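Local coordinates for protein putative NAD dependent dehydrogenase (Micromonospora echinospora, PDB 6NOR) that binds NAD and is probably an NAD-dependent oxidoreductase acting in the biosynthesis of gentamicin, at residues V114-T122 with A190-H201; V138-Y147 with M330-V338. One frame throughout, in Å; residues are numbered along the deposited sequence.

How the contacts relate
Contacts 1 and 2 lie about 13 Å apart, centre to centre, and both are buried. Their segments alternate along the chain: 114-122, 138-147, 190-201, then 330-338. The first segments belong to the Rossmann part of the chain. Strands 111-114 and 139-141 are neighbours in its parallel sheet, and Val-114 O probably accepts a hydrogen bond from Gly-142 N. Helices 194-197 and 199-209 meet the loop after strand 111-114; the start of helix 334-353 and the loop before it meet strand 139-141 and the residues after it. His-201 of contact 1 packs against Asn-144 and Phe-145 of contact 2. Glu-115 and Asn-144 both accept from the carboxamide N7N of NAD, so the contacts meet at the nicotinamide.

Contact 1: V114-T122 with A190-H201; sequences VEKPLVLST and AGGGALTDLGWH. With NAD (nicotinamide-adenine-dinucleotide), chain G.
Trp-200 holds CG anti to its backbone N (chi1 180°), which lays the indole against segment 114-122, while bends at chi2 and chi3 carry Lys-116 past it toward Asp-197 and His-201. One indole face takes two CH-pi contacts. Lys-116 CB sits 4.0 Å from the centroid of the five-membered ring of Trp-200. Pro-117 CA lies over the six-membered ring, and Leu-118 N follows over the same face, 3.5 Å from Trp-200 CH2. The lysine chain and the indole run in opposite directions. At its end, Lys-116 NZ forms a long salt bridge with Asp-197 OD1 (3.4 Å) and a weak hydrogen bond to His-201 NE2 (3.3 Å). The other oxygen, Asp-197 OD2, is held by Trp-253 NE1. The contact packs the loop after strand 111-114 of the Rossmann fold on helices 194-197 and 199-209 of the C-terminal part. Glu-115, Lys-116 and Pro-117 form the EKP sequence known from the Gfo/Idh/MocA family; the peptide before Pro-117 is cis. This loop binds NAD directly. Glu-115 OE1 accepts a bond from the carboxamide N7N of NAD (2.9 Å, 157° at the hydrogen), and His-39 holds Glu-115 OE2. Lys-116 O accepts from the ribose hydroxyl O2D of NAD at 2.8 Å. Further along, Pro-117 CG meets Thr-196 CG2 at 3.7 Å. Leu-120 points toward Gly-191 and lays CD2 3.7 Å from Gly-191 CA.

Contact 2: V138-Y147 with M330-V338; sequences VLAHGGNFVY and MTHTPDDAV. With NAD (nicotinamide-adenine-dinucleotide), chain G.
Water 1 joins His-141 to His-332: it accepts from His-141 N at 2.7 Å and donates to His-332 O. Two more waters bridge the segments. Water 2 lies between Val-146 O and His-332 NE2, and water 3 between Tyr-147 OH and His-332 N.

The His-332 ring is enclosed by side chains. Val-146 CG2 comes over one face, 3.6 Å from the His-332 ring centroid, and Thr-331 CG2 covers the opposite face. The edge of His-332 also meets the face of Tyr-147 in a T-shaped pair, with planes at 77°. Lys-212 bonds to His-332 ND1, so both ring nitrogens have partners.

His-141 sets its ring between its own backbone N and carbonyl carbon (chi1 67°). This turns one face to Ala-337 CB, a CH-pi contact 3.9 Å from the His-141 centroid. Thr-333 O approaches the ring edge, and His-141 NE2 is hydrogen-bonded to Glu-204. Met-330, bent at chi3, brings CE to 3.8 Å from Ala-140 CB.

Thr-333 is the N-cap of helix 334-353. Its N donates almost straight to Asp-336 OD2 at 2.9 Å, as in one half of a capping box. Asp-336 OD1 makes salt bridges with Arg-207 and Lys-212.

Beyond two inverse gamma turns centred on Gly-142 and Gly-143, Asn-144 OD1 accepts from NAD N7N at 2.8 Å.

Strand 139-141 ends the parallel Rossmann sheet beside strand 111-114. The start of helix 334-353 passes it at 50°, with 8.5 Å between the axes of 139-141 and 334-338. Helix 122-134 touches Leu-139 and Pro-334. Helix 199-209 packs on His-141 and Val-146, and helix 313-326 on Tyr-147 and Met-330.

Contact 1: V114-T122 with A190-H201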
# COMPACT_ATOMS: atom_id res chain seq x y z
N VAL A 114 21.79 24.38 -17.19
CA VAL A 114 22.11 24.75 -15.81
C VAL A 114 21.27 23.97 -14.83
O VAL A 114 20.06 23.92 -14.95
CB VAL A 114 21.85 26.24 -15.53
CG1 VAL A 114 22.36 26.61 -14.15
CG2 VAL A 114 22.49 27.10 -16.61
N GLU A 115 21.91 23.34 -13.86
CA GLU A 115 21.19 22.67 -12.83
C GLU A 115 20.29 23.63 -12.05
O GLU A 115 20.53 24.82 -11.99
CB GLU A 115 22.16 21.99 -11.87
CG GLU A 115 22.29 20.51 -12.11
CD GLU A 115 20.95 19.78 -12.12
OE1 GLU A 115 20.00 20.20 -11.42
OE2 GLU A 115 20.86 18.76 -12.83
N LYS A 116 19.23 23.07 -11.48
CA LYS A 116 18.43 23.68 -10.43
C LYS A 116 19.31 24.08 -9.23
O LYS A 116 20.22 23.35 -8.86
CB LYS A 116 17.36 22.67 -9.98
CG LYS A 116 17.24 22.62 -8.49
CD LYS A 116 17.18 21.25 -8.00
CE LYS A 116 17.93 21.06 -6.70
NZ LYS A 116 17.76 19.63 -6.29
N PRO A 117 19.06 25.25 -8.64
CA PRO A 117 18.15 26.29 -9.13
C PRO A 117 18.85 27.09 -10.21
O PRO A 117 20.06 27.28 -10.10
CB PRO A 117 17.88 27.13 -7.88
CG PRO A 117 19.11 27.00 -7.06
CD PRO A 117 19.67 25.62 -7.35
N LEU A 118 18.13 27.52 -11.23
CA LEU A 118 18.75 28.19 -12.37
C LEU A 118 19.70 29.27 -11.86
O LEU A 118 20.90 29.15 -12.00
CB LEU A 118 17.69 28.80 -13.31
CG LEU A 118 18.27 29.46 -14.56
CD1 LEU A 118 19.08 28.47 -15.30
CD2 LEU A 118 17.19 30.05 -15.48
N VAL A 119 19.14 30.29 -11.22
CA VAL A 119 19.88 31.36 -10.58
C VAL A 119 19.16 31.72 -9.28
O VAL A 119 18.17 31.11 -8.94
CB VAL A 119 19.96 32.59 -11.46
CG1 VAL A 119 20.88 32.33 -12.66
CG2 VAL A 119 18.57 32.96 -11.90
N LEU A 120 19.64 32.73 -8.57
CA LEU A 120 19.06 33.03 -7.27
C LEU A 120 18.29 34.34 -7.21
O LEU A 120 17.96 34.82 -6.14
CB LEU A 120 20.16 33.03 -6.21
CG LEU A 120 20.90 31.68 -6.14
CD1 LEU A 120 22.19 31.81 -5.34
CD2 LEU A 120 19.97 30.58 -5.58
N SER A 121 17.99 34.93 -8.36
CA SER A 121 17.18 36.14 -8.38
C SER A 121 16.40 36.21 -9.68
O SER A 121 16.81 35.66 -10.70
CB SER A 121 18.04 37.38 -8.18
OG SER A 121 18.80 37.68 -9.34
N THR A 122 15.25 36.86 -9.63
CA THR A 122 14.39 36.98 -10.81
C THR A 122 15.09 37.74 -11.92
O THR A 122 15.01 37.36 -13.09
CB THR A 122 13.08 37.66 -10.44
OG1 THR A 122 12.37 36.81 -9.53
CG2 THR A 122 12.22 37.91 -11.68
N ALA A 190 24.52 29.02 -1.51
CA ALA A 190 23.36 28.20 -1.89
C ALA A 190 22.09 28.98 -2.21
O ALA A 190 21.20 28.46 -2.86
CB ALA A 190 23.07 27.18 -0.79
N GLY A 191 22.00 30.22 -1.75
CA GLY A 191 20.79 31.00 -1.97
C GLY A 191 19.78 30.80 -0.87
O GLY A 191 19.23 31.75 -0.34
N GLY A 192 19.55 29.55 -0.51
CA GLY A 192 18.65 29.22 0.59
C GLY A 192 18.72 27.74 0.87
O GLY A 192 19.55 27.04 0.27
N GLY A 193 17.87 27.25 1.75
CA GLY A 193 17.91 25.87 2.16
C GLY A 193 16.93 25.00 1.42
O GLY A 193 16.80 25.11 0.21
N ALA A 194 16.20 24.17 2.16
CA ALA A 194 15.26 23.20 1.61
C ALA A 194 14.27 23.82 0.65
O ALA A 194 13.86 23.20 -0.32
CB ALA A 194 14.49 22.50 2.73
N LEU A 195 13.88 25.05 0.91
CA LEU A 195 12.92 25.73 0.05
C LEU A 195 13.51 26.02 -1.31
O LEU A 195 12.82 26.03 -2.31
CB LEU A 195 12.44 27.02 0.70
CG LEU A 195 11.04 27.50 0.34
CD1 LEU A 195 10.08 26.34 0.46
CD2 LEU A 195 10.65 28.63 1.27
N THR A 196 14.81 26.25 -1.36
CA THR A 196 15.47 26.44 -2.64
C THR A 196 15.82 25.10 -3.27
O THR A 196 15.64 24.89 -4.45
CB THR A 196 16.75 27.28 -2.48
OG1 THR A 196 16.41 28.52 -1.89
CG2 THR A 196 17.43 27.51 -3.83
N ASP A 197 16.36 24.21 -2.46
CA ASP A 197 16.93 22.95 -2.94
C ASP A 197 15.82 21.99 -3.39
O ASP A 197 15.90 21.42 -4.45
CB ASP A 197 17.78 22.33 -1.83
CG ASP A 197 18.41 21.01 -2.22
OD1 ASP A 197 18.86 20.87 -3.37
OD2 ASP A 197 18.45 20.10 -1.37
N LEU A 198 14.78 21.84 -2.57
CA LEU A 198 13.69 20.91 -2.83
C LEU A 198 12.47 21.67 -3.34
O LEU A 198 11.70 21.16 -4.15
CB LEU A 198 13.32 20.11 -1.58
CG LEU A 198 14.47 19.36 -0.91
CD1 LEU A 198 13.98 18.65 0.32
CD2 LEU A 198 15.11 18.36 -1.85
N GLY A 199 12.31 22.88 -2.84
CA GLY A 199 11.16 23.69 -3.17
C GLY A 199 11.17 24.05 -4.63
O GLY A 199 10.12 24.26 -5.20
N TRP A 200 12.35 24.14 -5.23
CA TRP A 200 12.42 24.33 -6.67
C TRP A 200 11.57 23.29 -7.39
O TRP A 200 10.73 23.63 -8.22
CB TRP A 200 13.86 24.24 -7.19
CG TRP A 200 13.88 24.43 -8.68
CD1 TRP A 200 13.59 23.51 -9.64
CD2 TRP A 200 14.15 25.64 -9.37
NE1 TRP A 200 13.67 24.07 -10.88
CE2 TRP A 200 14.03 25.38 -10.74
CE3 TRP A 200 14.52 26.93 -8.96
CZ2 TRP A 200 14.23 26.35 -11.70
CZ3 TRP A 200 14.73 27.88 -9.91
CH2 TRP A 200 14.59 27.59 -11.27
N HIS A 201 11.80 22.02 -7.08
CA HIS A 201 11.06 20.94 -7.72
C HIS A 201 9.61 20.92 -7.37
O HIS A 201 8.76 20.67 -8.22
CB HIS A 201 11.64 19.61 -7.32
CG HIS A 201 13.01 19.38 -7.83
ND1 HIS A 201 13.29 19.34 -9.18
CD2 HIS A 201 14.18 19.16 -7.19
CE1 HIS A 201 14.57 19.10 -9.35
NE2 HIS A 201 15.14 18.99 -8.16
PA NAD G . 28.58 18.71 -5.25
O1A NAD G . 29.11 19.44 -3.99
O2A NAD G . 28.52 17.23 -5.10
O5B NAD G . 29.50 19.05 -6.47
C5B NAD G . 29.82 20.40 -6.72
C4B NAD G . 31.07 20.37 -7.64
O4B NAD G . 31.29 21.54 -8.17
C3B NAD G . 32.29 20.07 -6.80
O3B NAD G . 33.01 19.09 -7.42
C2B NAD G . 33.08 21.41 -6.77
O2B NAD G . 34.52 21.11 -6.66
C1B NAD G . 32.82 21.89 -7.92
N9A NAD G . 32.92 23.34 -7.98
C8A NAD G . 32.66 24.27 -7.04
N7A NAD G . 32.85 25.48 -7.60
C5A NAD G . 33.23 25.30 -8.87
C6A NAD G . 33.55 26.18 -9.87
N6A NAD G . 33.57 27.55 -9.79
N1A NAD G . 33.88 25.73 -11.07
C2A NAD G . 33.92 24.40 -11.31
N3A NAD G . 33.61 23.53 -10.32
C4A NAD G . 33.25 23.98 -9.11
O3 NAD G . 27.17 19.29 -5.54
PN NAD G . 26.01 18.65 -6.43
O1N NAD G . 26.49 17.92 -7.64
O2N NAD G . 25.15 17.74 -5.56
O5D NAD G . 25.14 19.86 -6.91
C5D NAD G . 25.55 20.67 -7.99
C4D NAD G . 24.31 21.34 -8.63
O4D NAD G . 23.43 20.46 -9.02
C3D NAD G . 23.57 22.22 -7.58
O3D NAD G . 23.16 23.31 -8.16
C2D NAD G . 22.40 21.32 -7.10
O2D NAD G . 21.29 22.18 -6.60
C1D NAD G . 22.07 20.66 -8.17
N1N NAD G . 21.50 19.38 -7.87
C2N NAD G . 20.42 18.94 -8.63
C3N NAD G . 19.82 17.71 -8.38
C7N NAD G . 18.61 17.31 -9.25
O7N NAD G . 18.02 16.32 -9.03
N7N NAD G . 18.20 18.17 -10.30
C4N NAD G . 20.28 16.88 -7.38
C5N NAD G . 21.37 17.30 -6.62
C6N NAD G . 21.98 18.56 -6.87

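Contact 2: V138-Y147 with M330-V338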
# COMPACT_ATOMS: atom_id res chain seq x y z
N VAL A 138 20.58 27.61 -26.83
CA VAL A 138 19.63 27.03 -25.90
C VAL A 138 20.10 27.26 -24.48
O VAL A 138 21.27 27.01 -24.15
CB VAL A 138 19.43 25.51 -26.14
CG1 VAL A 138 18.53 24.90 -25.05
CG2 VAL A 138 18.87 25.25 -27.53
N LEU A 139 19.18 27.78 -23.67
CA LEU A 139 19.30 27.80 -22.22
C LEU A 139 18.27 26.82 -21.65
O LEU A 139 17.09 26.94 -21.90
CB LEU A 139 19.07 29.20 -21.65
CG LEU A 139 18.93 29.35 -20.12
CD1 LEU A 139 20.16 28.89 -19.39
CD2 LEU A 139 18.60 30.79 -19.73
N ALA A 140 18.74 25.85 -20.89
CA ALA A 140 17.86 24.83 -20.37
C ALA A 140 18.16 24.70 -18.91
O ALA A 140 19.27 25.00 -18.49
CB ALA A 140 18.07 23.51 -21.10
N HIS A 141 17.18 24.28 -18.11
CA HIS A 141 17.39 24.18 -16.67
C HIS A 141 17.04 22.79 -16.15
O HIS A 141 16.19 22.10 -16.70
CB HIS A 141 16.60 25.24 -15.91
CG HIS A 141 15.12 25.04 -15.99
ND1 HIS A 141 14.36 25.49 -17.05
CD2 HIS A 141 14.25 24.45 -15.13
CE1 HIS A 141 13.09 25.17 -16.85
NE2 HIS A 141 13.00 24.54 -15.69
N GLY A 142 17.71 22.40 -15.07
CA GLY A 142 17.61 21.04 -14.57
C GLY A 142 16.44 20.66 -13.69
O GLY A 142 16.64 20.01 -12.67
N GLY A 143 15.21 21.02 -14.08
CA GLY A 143 14.04 20.46 -13.43
C GLY A 143 13.65 19.08 -13.94
O GLY A 143 12.74 18.94 -14.73
N ASN A 144 14.35 18.05 -13.48
CA ASN A 144 14.19 16.71 -14.03
C ASN A 144 12.87 16.01 -13.75
O ASN A 144 12.44 15.19 -14.56
CB ASN A 144 15.33 15.81 -13.54
CG ASN A 144 15.55 15.90 -12.05
OD1 ASN A 144 16.02 16.91 -11.56
ND2 ASN A 144 15.17 14.87 -11.32
N PHE A 145 12.20 16.30 -12.64
CA PHE A 145 11.08 15.46 -12.27
C PHE A 145 9.86 15.67 -13.15
O PHE A 145 8.99 14.80 -13.22
CB PHE A 145 10.70 15.65 -10.79
CG PHE A 145 11.78 15.18 -9.85
CD1 PHE A 145 12.04 13.83 -9.71
CD2 PHE A 145 12.55 16.08 -9.14
CE1 PHE A 145 13.05 13.39 -8.85
CE2 PHE A 145 13.56 15.66 -8.30
CZ PHE A 145 13.81 14.31 -8.15
N VAL A 146 9.79 16.78 -13.87
CA VAL A 146 8.66 16.94 -14.79
C VAL A 146 8.88 16.08 -16.03
O VAL A 146 8.02 16.02 -16.87
CB VAL A 146 8.43 18.41 -15.20
CG1 VAL A 146 8.01 19.24 -14.02
CG2 VAL A 146 9.70 19.01 -15.84
N TYR A 147 10.02 15.39 -16.12
CA TYR A 147 10.25 14.46 -17.22
C TYR A 147 10.20 13.01 -16.77
O TYR A 147 10.37 12.09 -17.56
CB TYR A 147 11.63 14.68 -17.90
CG TYR A 147 11.88 16.05 -18.46
CD1 TYR A 147 12.43 17.05 -17.67
CD2 TYR A 147 11.65 16.34 -19.80
CE1 TYR A 147 12.70 18.31 -18.16
CE2 TYR A 147 11.93 17.63 -20.32
CZ TYR A 147 12.45 18.60 -19.48
OH TYR A 147 12.74 19.86 -19.93
N MET A 330 11.70 22.98 -26.74
CA MET A 330 11.51 22.26 -25.48
C MET A 330 10.15 22.50 -24.86
O MET A 330 9.53 23.54 -25.04
CB MET A 330 12.62 22.62 -24.49
CG MET A 330 13.92 21.90 -24.78
SD MET A 330 15.27 22.53 -23.82
CE MET A 330 14.98 21.66 -22.30
N THR A 331 9.68 21.49 -24.13
CA THR A 331 8.45 21.57 -23.37
C THR A 331 8.57 22.57 -22.23
O THR A 331 7.68 23.36 -21.99
CB THR A 331 8.11 20.20 -22.81
OG1 THR A 331 8.03 19.25 -23.88
CG2 THR A 331 6.80 20.26 -22.00
N HIS A 332 9.70 22.52 -21.55
CA HIS A 332 9.96 23.38 -20.42
C HIS A 332 11.05 24.40 -20.74
O HIS A 332 12.17 24.05 -21.09
CB HIS A 332 10.30 22.52 -19.21
CG HIS A 332 9.29 21.44 -18.97
ND1 HIS A 332 8.08 21.67 -18.36
CD2 HIS A 332 9.31 20.12 -19.29
CE1 HIS A 332 7.39 20.55 -18.30
NE2 HIS A 332 8.11 19.59 -18.86
N THR A 333 10.69 25.67 -20.64
CA THR A 333 11.49 26.76 -21.18
C THR A 333 11.97 27.69 -20.08
O THR A 333 11.56 27.55 -18.93
CB THR A 333 10.68 27.57 -22.19
OG1 THR A 333 9.59 28.20 -21.50
CG2 THR A 333 10.13 26.66 -23.27
N PRO A 334 12.85 28.65 -20.42
CA PRO A 334 13.27 29.63 -19.42
C PRO A 334 12.13 30.42 -18.78
O PRO A 334 12.29 30.86 -17.66
CB PRO A 334 14.19 30.55 -20.22
CG PRO A 334 14.83 29.61 -21.21
CD PRO A 334 13.71 28.70 -21.62
N ASP A 335 11.02 30.61 -19.47
CA ASP A 335 9.83 31.20 -18.86
C ASP A 335 9.37 30.41 -17.61
O ASP A 335 8.96 30.99 -16.62
CB ASP A 335 8.69 31.27 -19.88
CG ASP A 335 8.97 32.26 -21.01
OD1 ASP A 335 9.50 33.36 -20.73
OD2 ASP A 335 8.67 31.92 -22.18
N ASP A 336 9.44 29.08 -17.68
CA ASP A 336 9.04 28.27 -16.55
C ASP A 336 10.01 28.47 -15.39
O ASP A 336 9.60 28.58 -14.23
CB ASP A 336 8.95 26.79 -16.95
CG ASP A 336 7.92 26.54 -18.04
OD1 ASP A 336 6.72 26.75 -17.77
OD2 ASP A 336 8.29 26.10 -19.15
N ALA A 337 11.30 28.54 -15.69
CA ALA A 337 12.27 28.77 -14.63
C ALA A 337 12.06 30.14 -13.97
O ALA A 337 12.13 30.26 -12.75
CB ALA A 337 13.67 28.66 -15.17
N VAL A 338 11.78 31.18 -14.77
CA VAL A 338 11.52 32.50 -14.22
C VAL A 338 10.31 32.46 -13.28
O VAL A 338 10.31 33.07 -12.22
CB VAL A 338 11.26 33.54 -15.35
CG1 VAL A 338 10.69 34.81 -14.79
CG2 VAL A 338 12.54 33.85 -16.09
PA NAD G . 28.58 18.71 -5.25
O1A NAD G . 29.11 19.44 -3.99
O2A NAD G . 28.52 17.23 -5.10
O5B NAD G . 29.50 19.05 -6.47
C5B NAD G . 29.82 20.40 -6.72
C4B NAD G . 31.07 20.37 -7.64
O4B NAD G . 31.29 21.54 -8.17
C3B NAD G . 32.29 20.07 -6.80
O3B NAD G . 33.01 19.09 -7.42
C2B NAD G . 33.08 21.41 -6.77
O2B NAD G . 34.52 21.11 -6.66
C1B NAD G . 32.82 21.89 -7.92
N9A NAD G . 32.92 23.34 -7.98
C8A NAD G . 32.66 24.27 -7.04
N7A NAD G . 32.85 25.48 -7.60
C5A NAD G . 33.23 25.30 -8.87
C6A NAD G . 33.55 26.18 -9.87
N6A NAD G . 33.57 27.55 -9.79
N1A NAD G . 33.88 25.73 -11.07
C2A NAD G . 33.92 24.40 -11.31
N3A NAD G . 33.61 23.53 -10.32
C4A NAD G . 33.25 23.98 -9.11
O3 NAD G . 27.17 19.29 -5.54
PN NAD G . 26.01 18.65 -6.43
O1N NAD G . 26.49 17.92 -7.64
O2N NAD G . 25.15 17.74 -5.56
O5D NAD G . 25.14 19.86 -6.91
C5D NAD G . 25.55 20.67 -7.99
C4D NAD G . 24.31 21.34 -8.63
O4D NAD G . 23.43 20.46 -9.02
C3D NAD G . 23.57 22.22 -7.58
O3D NAD G . 23.16 23.31 -8.16
C2D NAD G . 22.40 21.32 -7.10
O2D NAD G . 21.29 22.18 -6.60
C1D NAD G . 22.07 20.66 -8.17
N1N NAD G . 21.50 19.38 -7.87
C2N NAD G . 20.42 18.94 -8.63
C3N NAD G . 19.82 17.71 -8.38
C7N NAD G . 18.61 17.31 -9.25
O7N NAD G . 18.02 16.32 -9.03
N7N NAD G . 18.20 18.17 -10.30
C4N NAD G . 20.28 16.88 -7.38
C5N NAD G . 21.37 17.30 -6.62
C6N NAD G . 21.98 18.56 -6.87
O HOH W 1 14.78 24.04 -19.40
O HOH W 2 7.41 16.86 -19.34
O HOH W 3 11.43 20.61 -22.18